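PDB 2XZI: extracellular sialidase/neuraminidase, putative from Aspergillus fumigatus, which acts as a KDNase of the sialidase family, probably releasing alpha-linked KDN, the deaminated sialic acid, from the ends of glycans. Local coordinates for residues F15-S20 / I370-F375; A42-T47 / N113-F118; L52-G57 / L70-T75; R74-A79 / D87-R92. All blocks are in the same frame, centred on the assembly; numbering follows the deposited sequence.

Contact 1: residues F15-S20 / I370-F375; sequences FPLFRS and IIWRRF
Phe15 and Trp372 meet where strand 12-18 joins strand 368-375, the antiparallel pairing that closes the last blade of the sialidase beta-propeller with its N-terminal strand. The two side chains lie side by side and point the same way, but their rings are turned against each other. They make an offset edge-to-face pair, with the edge of Trp372 toward the face of Phe15, centroids 5.2 Å apart and planes at 67°. Phe15 CZ does the touching, 3.5 Å from Trp372 CD1. With CG between the backbone N and the carbonyl carbon (chi1 52°), the Phe15 ring is carried toward Trp372. Leu17 lies alongside Trp372, CB to CB at 3.8 Å. Leu17 O accepts a hydrogen bond from Lys73 NZ. Trp372 NE1 bonds to Gly82 O, and the indole also meets Trp88 edge-to-face. Further on, Phe18 runs alongside Ile370, with Phe18 CD1 3.9 Å from Ile370 CB. Pro16 and Ile371 are a non-hydrogen-bonded pair. Although their CB atoms diverge, Ile371 CD1 turns back to within 4.0 Å of Pro16 CB. Phe15 and Trp372 exchange two backbone hydrogen bonds, and the register then slips by one residue at a classic beta bulge. There Ile370 O is gripped by two donors, Leu17 N at 2.8 Å and Phe18 N at 3.1 Å. The bond from Phe18 N uses a lone pair in the carbonyl plane.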
# COMPACT_ATOMS: atom_id res chain seq x y z
N PHE A 15 -2.85 -2.20 -17.06
CA PHE A 15 -1.54 -2.30 -17.70
C PHE A 15 -0.42 -2.26 -16.66
O PHE A 15 -0.62 -1.72 -15.57
CB PHE A 15 -1.35 -1.22 -18.80
CG PHE A 15 -1.63 0.19 -18.35
CD1 PHE A 15 -0.62 1.00 -17.81
CD2 PHE A 15 -2.89 0.73 -18.53
CE1 PHE A 15 -0.90 2.32 -17.43
CE2 PHE A 15 -3.18 2.04 -18.14
CZ PHE A 15 -2.18 2.84 -17.58
N PRO A 16 0.76 -2.80 -16.98
CA PRO A 16 1.89 -2.67 -16.04
C PRO A 16 2.30 -1.20 -15.88
O PRO A 16 2.40 -0.46 -16.88
CB PRO A 16 3.01 -3.49 -16.68
CG PRO A 16 2.31 -4.33 -17.73
CD PRO A 16 1.13 -3.57 -18.19
N LEU A 17 2.52 -0.79 -14.63
CA LEU A 17 2.97 0.57 -14.37
C LEU A 17 4.42 0.63 -13.87
O LEU A 17 5.13 1.62 -14.09
CB LEU A 17 2.03 1.29 -13.39
CG LEU A 17 2.33 2.76 -13.10
CD1 LEU A 17 2.27 3.56 -14.41
CD2 LEU A 17 1.37 3.34 -12.05
N PHE A 18 4.84 -0.41 -13.16
CA PHE A 18 6.24 -0.52 -12.73
C PHE A 18 6.78 -1.80 -13.35
O PHE A 18 6.37 -2.90 -12.99
CB PHE A 18 6.36 -0.53 -11.20
CG PHE A 18 5.93 0.77 -10.55
CD1 PHE A 18 4.60 0.99 -10.21
CD2 PHE A 18 6.86 1.75 -10.25
CE1 PHE A 18 4.21 2.17 -9.60
CE2 PHE A 18 6.49 2.95 -9.64
CZ PHE A 18 5.16 3.17 -9.30
N ARG A 19 7.64 -1.61 -14.35
CA ARG A 19 8.11 -2.67 -15.24
C ARG A 19 9.49 -3.14 -14.79
O ARG A 19 10.45 -2.38 -14.81
CB ARG A 19 8.18 -2.13 -16.67
CG ARG A 19 6.81 -1.68 -17.19
CD ARG A 19 6.89 -1.07 -18.60
NE ARG A 19 7.21 -2.08 -19.60
CZ ARG A 19 6.33 -2.83 -20.26
NH1 ARG A 19 5.02 -2.68 -20.05
NH2 ARG A 19 6.75 -3.75 -21.13
N SER A 20 9.55 -4.41 -14.39
CA SER A 20 10.78 -5.02 -13.87
C SER A 20 11.87 -5.14 -14.94
O SER A 20 11.60 -5.00 -16.15
CB SER A 20 10.46 -6.39 -13.24
OG SER A 20 9.52 -7.11 -14.03
N ILE A 370 4.55 -4.30 -11.03
CA ILE A 370 3.32 -3.77 -10.46
C ILE A 370 2.35 -3.33 -11.55
O ILE A 370 2.70 -2.56 -12.43
CB ILE A 370 3.59 -2.65 -9.42
CG1 ILE A 370 4.47 -3.19 -8.28
CG2 ILE A 370 2.28 -2.09 -8.88
CD1 ILE A 370 4.99 -2.11 -7.30
N ILE A 371 1.12 -3.84 -11.45
CA ILE A 371 0.05 -3.56 -12.40
C ILE A 371 -0.79 -2.41 -11.89
O ILE A 371 -1.05 -2.33 -10.68
CB ILE A 371 -0.86 -4.81 -12.59
CG1 ILE A 371 -0.08 -6.03 -13.10
CG2 ILE A 371 -2.09 -4.50 -13.46
CD1 ILE A 371 1.01 -5.74 -14.06
N TRP A 372 -1.20 -1.51 -12.79
CA TRP A 372 -2.20 -0.48 -12.51
C TRP A 372 -3.54 -0.85 -13.13
O TRP A 372 -3.62 -1.19 -14.32
CB TRP A 372 -1.71 0.85 -13.06
CG TRP A 372 -2.70 1.97 -13.11
CD1 TRP A 372 -3.18 2.57 -14.25
CD2 TRP A 372 -3.27 2.68 -12.00
NE1 TRP A 372 -4.03 3.60 -13.91
CE2 TRP A 372 -4.10 3.70 -12.55
CE3 TRP A 372 -3.18 2.55 -10.60
CZ2 TRP A 372 -4.82 4.59 -11.75
CZ3 TRP A 372 -3.91 3.44 -9.81
CH2 TRP A 372 -4.71 4.45 -10.39
N ARG A 373 -4.59 -0.76 -12.33
CA ARG A 373 -5.93 -1.09 -12.79
C ARG A 373 -6.83 0.08 -12.50
O ARG A 373 -6.70 0.73 -11.44
CB ARG A 373 -6.48 -2.28 -12.05
CG ARG A 373 -5.77 -3.57 -12.32
CD ARG A 373 -6.44 -4.73 -11.58
NE ARG A 373 -5.98 -6.00 -12.13
CZ ARG A 373 -6.46 -6.55 -13.24
NH1 ARG A 373 -7.43 -5.96 -13.93
NH2 ARG A 373 -5.95 -7.70 -13.67
N ARG A 374 -7.76 0.33 -13.42
CA ARG A 374 -8.92 1.17 -13.17
C ARG A 374 -10.16 0.36 -13.43
O ARG A 374 -10.24 -0.35 -14.44
CB ARG A 374 -8.90 2.40 -14.07
CG ARG A 374 -7.82 3.39 -13.71
CD ARG A 374 -7.39 4.31 -14.86
NE ARG A 374 -8.51 4.72 -15.71
CZ ARG A 374 -9.37 5.70 -15.42
NH1 ARG A 374 -9.23 6.40 -14.30
NH2 ARG A 374 -10.38 5.95 -16.25
N PHE A 375 -11.15 0.46 -12.55
CA PHE A 375 -12.44 -0.17 -12.80
C PHE A 375 -13.49 0.59 -12.04
O PHE A 375 -13.18 1.25 -11.05
CB PHE A 375 -12.43 -1.66 -12.39
CG PHE A 375 -11.81 -1.93 -11.04
CD1 PHE A 375 -12.55 -1.79 -9.89
CD2 PHE A 375 -10.49 -2.36 -10.93
CE1 PHE A 375 -11.99 -2.05 -8.65
CE2 PHE A 375 -9.93 -2.63 -9.69
CZ PHE A 375 -10.70 -2.47 -8.55

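Contact 2: residues A42-T47 / N113-F118; sequences AVVRTT and NTIYLF
Thr47 and Asn113 mark where the two backbones come nearest, with CA atoms 5.7 Å apart. No beta bridge joins the segments. Strand 37-45 belongs to one propeller blade and strand 115-122 to the next, so the contact runs between sheets at the ends of their strands. Asn113 has a left-handed backbone (phi 72°) just before its strand begins. Its CG lies anti to its own N, and the amide reaches across to residues 46-47. Asn113 OD1 accepts from Thr47 N at 2.8 Å, with a nearly straight N-H. The donor stands well above the carbonyl plane. The two side chains slide past each other in opposite directions, and Thr47 OG1 comes to 3.2 Å from Asn113 CG. Thr46 CB lies 3.3 Å from Asn113 OD1. Farther in, Thr46 CG2 meets Ile115 CD1 at 4.1 Å, and Val44 CG2 meets Ile115 CG2 more loosely at 4.4 Å. Asn113 ND2 and Thr46 OG1 both bond to Asp161 OD1, which lies in the sequence of an Asp-box turn. The chemistry is therefore graded. Between the two segments there is one direct hydrogen bond, and Asp161 adds a second link from its blade to Thr46, while methyl groups fill the deeper side.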
# COMPACT_ATOMS: atom_id res chain seq x y z
N ALA A 42 1.85 1.72 -3.22
CA ALA A 42 0.96 2.63 -2.51
C ALA A 42 0.47 3.64 -3.52
O ALA A 42 1.27 4.11 -4.33
CB ALA A 42 1.71 3.33 -1.42
N VAL A 43 -0.79 4.02 -3.46
CA VAL A 43 -1.36 4.99 -4.42
C VAL A 43 -2.33 5.94 -3.74
O VAL A 43 -3.13 5.53 -2.88
CB VAL A 43 -2.02 4.27 -5.64
CG1 VAL A 43 -3.28 3.48 -5.23
CG2 VAL A 43 -2.31 5.25 -6.78
N VAL A 44 -2.22 7.21 -4.12
CA VAL A 44 -3.18 8.22 -3.67
C VAL A 44 -3.55 9.16 -4.79
O VAL A 44 -2.78 9.41 -5.68
CB VAL A 44 -2.67 9.04 -2.45
CG1 VAL A 44 -2.56 8.16 -1.19
CG2 VAL A 44 -1.35 9.76 -2.78
N ARG A 45 -4.76 9.69 -4.71
CA ARG A 45 -5.19 10.79 -5.55
C ARG A 45 -5.08 12.06 -4.71
O ARG A 45 -5.54 12.10 -3.57
CB ARG A 45 -6.64 10.57 -6.00
CG ARG A 45 -7.13 11.66 -6.94
CD ARG A 45 -8.62 11.74 -6.98
NE ARG A 45 -9.11 12.61 -5.92
CZ ARG A 45 -10.33 12.54 -5.39
NH1 ARG A 45 -11.19 11.62 -5.81
NH2 ARG A 45 -10.68 13.38 -4.43
N THR A 46 -4.45 13.09 -5.26
CA THR A 46 -4.25 14.33 -4.51
C THR A 46 -5.49 15.19 -4.63
O THR A 46 -6.42 14.85 -5.36
CB THR A 46 -3.04 15.11 -5.01
OG1 THR A 46 -3.38 15.72 -6.26
CG2 THR A 46 -1.81 14.22 -5.17
N THR A 47 -5.51 16.34 -3.97
CA THR A 47 -6.72 17.16 -4.06
C THR A 47 -6.91 17.80 -5.44
O THR A 47 -7.98 18.33 -5.72
CB THR A 47 -6.83 18.22 -2.97
OG1 THR A 47 -5.89 19.26 -3.22
CG2 THR A 47 -6.63 17.61 -1.57
N ASN A 113 -3.58 19.81 0.60
CA ASN A 113 -2.81 19.08 -0.43
C ASN A 113 -1.35 18.80 -0.12
O ASN A 113 -0.61 18.38 -1.01
CB ASN A 113 -2.99 19.64 -1.85
CG ASN A 113 -2.80 18.57 -2.90
OD1 ASN A 113 -3.23 17.43 -2.71
ND2 ASN A 113 -2.14 18.93 -4.00
N THR A 114 -0.91 18.99 1.13
CA THR A 114 0.38 18.39 1.50
C THR A 114 0.22 16.87 1.41
O THR A 114 -0.74 16.30 1.95
CB THR A 114 0.81 18.76 2.92
OG1 THR A 114 1.12 20.16 2.96
CG2 THR A 114 2.04 17.97 3.35
N ILE A 115 1.14 16.23 0.70
CA ILE A 115 1.15 14.77 0.70
C ILE A 115 2.23 14.28 1.65
O ILE A 115 3.42 14.49 1.42
CB ILE A 115 1.33 14.15 -0.70
CG1 ILE A 115 0.31 14.71 -1.70
CG2 ILE A 115 1.20 12.62 -0.58
CD1 ILE A 115 0.88 15.84 -2.58
N TYR A 116 1.80 13.64 2.73
CA TYR A 116 2.70 13.03 3.66
C TYR A 116 3.01 11.62 3.21
O TYR A 116 2.13 10.90 2.75
CB TYR A 116 2.04 12.98 5.03
CG TYR A 116 1.99 14.26 5.83
CD1 TYR A 116 3.17 14.86 6.30
CD2 TYR A 116 0.77 14.82 6.18
CE1 TYR A 116 3.11 16.02 7.08
CE2 TYR A 116 0.71 15.97 6.95
CZ TYR A 116 1.88 16.54 7.39
OH TYR A 116 1.84 17.67 8.20
N LEU A 117 4.28 11.22 3.35
CA LEU A 117 4.67 9.85 3.05
C LEU A 117 5.49 9.30 4.22
O LEU A 117 6.64 9.70 4.45
CB LEU A 117 5.42 9.76 1.71
CG LEU A 117 5.97 8.39 1.31
CD1 LEU A 117 4.86 7.50 0.85
CD2 LEU A 117 6.95 8.59 0.19
N PHE A 118 4.87 8.40 4.98
CA PHE A 118 5.61 7.66 5.99
C PHE A 118 6.33 6.48 5.35
O PHE A 118 5.82 5.88 4.40
CB PHE A 118 4.66 7.16 7.08
CG PHE A 118 4.14 8.25 8.00
CD1 PHE A 118 2.99 8.98 7.67
CD2 PHE A 118 4.83 8.55 9.18
CE1 PHE A 118 2.54 10.01 8.53
CE2 PHE A 118 4.38 9.58 10.03
CZ PHE A 118 3.22 10.29 9.69

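Contact 3: residues L52-G57 / L70-T75; sequences LAFAEG and LVYKRT
Leu70 meets Phe54 and Glu56 at the start of this part of strand 68-74, which pairs antiparallel with strand 51-58 as a hairpin in one propeller blade. Leu70 CD1 lies 4.0 Å from Phe54 CD2, the side chains crossing at a slant. Glu56 has its main polar partner in Arg58, a residue of the sugar pocket. Val71 and Ala55 are a hydrogen-bonded pair. The bond from Val71 N to Ala55 O is 2.9 Å long, and that from Ala55 N to Val71 O comes from above the carbonyl plane. Val71 CG2 sits between its own N and carbonyl carbon, 3.5 Å from Ala55 O. At Tyr72, CB touches Phe54 CD2 at 3.7 Å. Tyr72 CA makes a CA-H...O contact of 3.0 Å with Ala53 O, and the phenol ring leads away to an edge-to-face meeting with Trp165. Lys73 and Ala53 again exchange two backbone bonds. The Lys73 chain is extended, and its NZ makes a salt bridge with Asp27 and a hydrogen bond to Leu17 O. Arg74 lays its CG 3.6 Å from Leu52 CD2 before turning off to Glu89. The hairpin lies between strands 37-45 and 92-93 of its sheet. Leu52, Phe54 and Leu70 pack on strand 115-122 of the next blade. On the other face, Ala53 and Ala55 receive Phe18 and Ile370 of the last blade.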
# COMPACT_ATOMS: atom_id res chain seq x y z
N LEU A 52 -0.60 9.79 -7.57
CA LEU A 52 0.78 9.47 -7.18
C LEU A 52 0.87 8.00 -6.83
O LEU A 52 0.15 7.53 -5.94
CB LEU A 52 1.20 10.30 -5.97
CG LEU A 52 0.99 11.80 -6.04
CD1 LEU A 52 1.47 12.49 -4.74
CD2 LEU A 52 1.71 12.40 -7.24
N ALA A 53 1.72 7.27 -7.56
CA ALA A 53 1.96 5.85 -7.32
C ALA A 53 3.38 5.63 -6.82
O ALA A 53 4.34 6.06 -7.47
CB ALA A 53 1.72 5.08 -8.61
N PHE A 54 3.51 4.95 -5.68
CA PHE A 54 4.78 4.69 -5.03
C PHE A 54 5.07 3.21 -5.01
O PHE A 54 4.16 2.38 -5.05
CB PHE A 54 4.75 5.16 -3.58
CG PHE A 54 4.36 6.59 -3.41
CD1 PHE A 54 3.03 6.95 -3.26
CD2 PHE A 54 5.32 7.59 -3.36
CE1 PHE A 54 2.66 8.30 -3.10
CE2 PHE A 54 4.96 8.94 -3.20
CZ PHE A 54 3.63 9.28 -3.05
N ALA A 55 6.36 2.87 -4.95
CA ALA A 55 6.76 1.48 -4.81
C ALA A 55 8.18 1.41 -4.24
O ALA A 55 8.92 2.42 -4.23
CB ALA A 55 6.70 0.77 -6.15
N GLU A 56 8.54 0.22 -3.78
CA GLU A 56 9.92 -0.11 -3.51
C GLU A 56 10.61 -0.57 -4.77
O GLU A 56 10.19 -1.53 -5.41
CB GLU A 56 9.98 -1.23 -2.47
CG GLU A 56 9.67 -0.76 -1.06
CD GLU A 56 9.77 -1.88 -0.04
OE1 GLU A 56 10.52 -2.86 -0.28
OE2 GLU A 56 9.10 -1.76 1.00
N GLY A 57 11.66 0.16 -5.14
CA GLY A 57 12.52 -0.23 -6.26
C GLY A 57 13.60 -1.11 -5.66
O GLY A 57 14.53 -0.64 -4.99
N LEU A 70 12.96 4.12 -2.61
CA LEU A 70 11.54 4.45 -2.70
C LEU A 70 11.32 5.27 -3.95
O LEU A 70 11.79 6.40 -4.04
CB LEU A 70 11.07 5.23 -1.47
CG LEU A 70 9.60 5.07 -1.07
CD1 LEU A 70 8.63 5.64 -2.12
CD2 LEU A 70 9.25 3.66 -0.75
N VAL A 71 10.59 4.68 -4.90
CA VAL A 71 10.37 5.27 -6.22
C VAL A 71 8.90 5.62 -6.42
O VAL A 71 8.05 5.20 -5.64
CB VAL A 71 10.92 4.35 -7.36
CG1 VAL A 71 12.44 4.19 -7.22
CG2 VAL A 71 10.18 3.00 -7.42
N TYR A 72 8.61 6.42 -7.44
CA TYR A 72 7.24 6.81 -7.71
C TYR A 72 7.03 7.25 -9.15
O TYR A 72 8.00 7.55 -9.87
CB TYR A 72 6.79 7.90 -6.74
CG TYR A 72 7.34 9.30 -6.98
CD1 TYR A 72 8.65 9.62 -6.66
CD2 TYR A 72 6.52 10.31 -7.47
CE1 TYR A 72 9.14 10.91 -6.85
CE2 TYR A 72 7.00 11.61 -7.67
CZ TYR A 72 8.31 11.90 -7.34
OH TYR A 72 8.82 13.18 -7.52
N LYS A 73 5.76 7.30 -9.54
CA LYS A 73 5.33 7.95 -10.77
C LYS A 73 4.12 8.80 -10.48
O LYS A 73 3.31 8.47 -9.62
CB LYS A 73 4.96 6.92 -11.82
CG LYS A 73 6.11 6.12 -12.38
CD LYS A 73 5.64 5.17 -13.46
CE LYS A 73 6.83 4.51 -14.10
NZ LYS A 73 6.48 3.76 -15.31
N ARG A 74 3.98 9.90 -11.20
CA ARG A 74 2.77 10.71 -11.15
C ARG A 74 2.09 10.66 -12.50
O ARG A 74 2.73 10.45 -13.52
CB ARG A 74 3.12 12.18 -10.89
CG ARG A 74 4.17 12.44 -9.82
CD ARG A 74 4.20 13.94 -9.52
NE ARG A 74 4.48 14.74 -10.72
CZ ARG A 74 4.21 16.04 -10.84
NH1 ARG A 74 3.62 16.71 -9.87
NH2 ARG A 74 4.52 16.68 -11.97
N THR A 75 0.79 10.90 -12.51
CA THR A 75 0.13 11.26 -13.75
C THR A 75 0.65 12.61 -14.25
O THR A 75 0.96 13.51 -13.45
CB THR A 75 -1.41 11.23 -13.63
OG1 THR A 75 -1.86 12.13 -12.60
CG2 THR A 75 -1.86 9.81 -13.31

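Contact 4: residues R74-A79 / D87-R92; sequences RTKTTA and DWEPLR
Arg74 and Glu89 join the two limbs of the loop between the third and fourth strands of a propeller blade. Charge comes first. Arg74 grips the carboxylate side-on, one nitrogen to each oxygen. NE reaches Glu89 OE1 at 3.0 Å, in the guanidinium plane, and NH2 reaches Glu89 OE2 at 2.8 Å on its syn lone pair. The two planes are 43° apart. Arg92 completes the network. Glu89 OE1 lies over a face of the Arg92 guanidinium, so this is attraction of charges without a directed N-H. Arg74 NE and Arg92 NH1 are like charges only 3.8 Å apart, and Glu89 probably offsets their repulsion. Arg92 NH1 also bonds to Asn163 OD1. Two waters extend the net: one links Arg74 N, Glu89 OE1 and Pro90 O, and the other links Glu89 OE2 to Lys76 O. Backbone bonds then tie the limbs, from Glu89 N to Arg74 O and from Lys76 N to Asp87 O, both 2.8 Å. Within 74-79, Thr77 OG1 accepts from Ala79 N, an ST turn. Apolar contact is made by the Lys76 chain, whose CG meets Glu89 CG at 3.9 Å, and by Thr75 on Trp88. Thr75 CG2 stands over the indole in a CH-pi contact, 3.6 Å from the six-ring centroid and 4° off the ring normal.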
# COMPACT_ATOMS: atom_id res chain seq x y z
N ARG A 74 3.98 9.90 -11.20
CA ARG A 74 2.77 10.71 -11.15
C ARG A 74 2.09 10.66 -12.50
O ARG A 74 2.73 10.45 -13.52
CB ARG A 74 3.12 12.18 -10.89
CG ARG A 74 4.17 12.44 -9.82
CD ARG A 74 4.20 13.94 -9.52
NE ARG A 74 4.48 14.74 -10.72
CZ ARG A 74 4.21 16.04 -10.84
NH1 ARG A 74 3.62 16.71 -9.87
NH2 ARG A 74 4.52 16.68 -11.97
N THR A 75 0.79 10.90 -12.51
CA THR A 75 0.13 11.26 -13.75
C THR A 75 0.65 12.61 -14.25
O THR A 75 0.96 13.51 -13.45
CB THR A 75 -1.41 11.23 -13.63
OG1 THR A 75 -1.86 12.13 -12.60
CG2 THR A 75 -1.86 9.81 -13.31
N LYS A 76 0.77 12.71 -15.57
CA LYS A 76 1.32 13.90 -16.22
C LYS A 76 0.50 15.15 -15.95
O LYS A 76 1.05 16.25 -15.79
CB LYS A 76 1.42 13.68 -17.73
CG LYS A 76 2.52 12.74 -18.16
CD LYS A 76 2.47 12.57 -19.68
CE LYS A 76 3.59 11.67 -20.15
NZ LYS A 76 3.48 11.46 -21.62
N THR A 77 -0.82 14.99 -15.88
CA THR A 77 -1.69 16.10 -15.60
C THR A 77 -2.58 15.74 -14.43
O THR A 77 -2.60 14.57 -13.98
CB THR A 77 -2.58 16.47 -16.80
OG1 THR A 77 -3.64 15.52 -16.90
CG2 THR A 77 -1.77 16.52 -18.13
N THR A 78 -3.29 16.73 -13.92
CA THR A 78 -4.23 16.52 -12.82
C THR A 78 -5.57 15.93 -13.30
O THR A 78 -6.41 15.55 -12.48
CB THR A 78 -4.50 17.84 -12.07
OG1 THR A 78 -5.13 18.76 -12.98
CG2 THR A 78 -3.21 18.46 -11.53
N ALA A 79 -5.77 15.87 -14.62
CA ALA A 79 -7.07 15.54 -15.19
C ALA A 79 -7.12 14.24 -15.98
O ALA A 79 -8.20 13.78 -16.35
CB ALA A 79 -7.57 16.71 -16.06
N ASP A 87 -0.31 8.51 -20.15
CA ASP A 87 -0.75 9.48 -19.15
C ASP A 87 0.18 9.61 -17.94
O ASP A 87 -0.02 10.49 -17.09
CB ASP A 87 -2.16 9.12 -18.67
CG ASP A 87 -3.21 9.38 -19.72
OD1 ASP A 87 -3.08 10.38 -20.46
OD2 ASP A 87 -4.19 8.61 -19.79
N TRP A 88 1.17 8.71 -17.85
CA TRP A 88 2.04 8.62 -16.69
C TRP A 88 3.44 9.15 -16.96
O TRP A 88 4.03 8.87 -18.02
CB TRP A 88 2.12 7.17 -16.21
CG TRP A 88 0.86 6.70 -15.55
CD1 TRP A 88 -0.20 6.06 -16.15
CD2 TRP A 88 0.53 6.80 -14.16
NE1 TRP A 88 -1.16 5.76 -15.22
CE2 TRP A 88 -0.74 6.20 -13.99
CE3 TRP A 88 1.20 7.32 -13.04
CZ2 TRP A 88 -1.36 6.12 -12.76
CZ3 TRP A 88 0.58 7.23 -11.81
CH2 TRP A 88 -0.69 6.63 -11.68
N GLU A 89 3.96 9.90 -16.01
CA GLU A 89 5.36 10.35 -16.07
C GLU A 89 6.35 9.17 -15.97
O GLU A 89 5.99 8.09 -15.51
CB GLU A 89 5.65 11.34 -14.95
CG GLU A 89 4.93 12.68 -15.12
CD GLU A 89 5.17 13.62 -13.94
OE1 GLU A 89 5.69 13.16 -12.90
OE2 GLU A 89 4.82 14.82 -14.06
N PRO A 90 7.61 9.39 -16.38
CA PRO A 90 8.66 8.41 -16.10
C PRO A 90 8.97 8.26 -14.61
O PRO A 90 8.60 9.12 -13.80
CB PRO A 90 9.90 8.98 -16.82
CG PRO A 90 9.36 9.93 -17.83
CD PRO A 90 8.10 10.50 -17.22
N LEU A 91 9.61 7.15 -14.28
CA LEU A 91 9.98 6.84 -12.91
C LEU A 91 10.83 7.93 -12.28
O LEU A 91 11.79 8.43 -12.89
CB LEU A 91 10.73 5.50 -12.87
CG LEU A 91 10.91 4.92 -11.47
CD1 LEU A 91 9.58 4.32 -10.98
CD2 LEU A 91 11.99 3.86 -11.55
N ARG A 92 10.49 8.29 -11.04
CA ARG A 92 11.26 9.22 -10.21
C ARG A 92 11.55 8.57 -8.85
O ARG A 92 11.07 7.46 -8.57
CB ARG A 92 10.47 10.51 -9.99
CG ARG A 92 10.15 11.30 -11.24
CD ARG A 92 9.37 12.52 -10.84
NE ARG A 92 9.00 13.34 -11.98
CZ ARG A 92 8.49 14.56 -11.87
NH1 ARG A 92 8.30 15.09 -10.68
NH2 ARG A 92 8.18 15.25 -12.95
O HOH W 1 6.87 10.70 -12.02
O HOH W 2 3.92 16.31 -16.02

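Overall arrangement
Contacts 3 and 4 build one blade and share Arg74 and Thr75: the first is its hairpin, the second its partly buried outer loop. Contact 2 joins that blade to the next, and contact 1 closes the last blade, whose Phe18 and Ile370 pack on the same hairpin. Strand 51-58 is thus the common neighbour. Ala42 and Val44 pair with it. Trp88 of contact 4 reaches Leu17 and Trp372 of contact 1. Contact 3 is buried throughout, contact 1 except at Pro16, and contact 2 except at Thr47 and Asn113. Contacts 1 and 3 rest on backbone ladders and apolar side chains, contact 2 on one amide bond with methyl packing, and contact 4 on charges and waters.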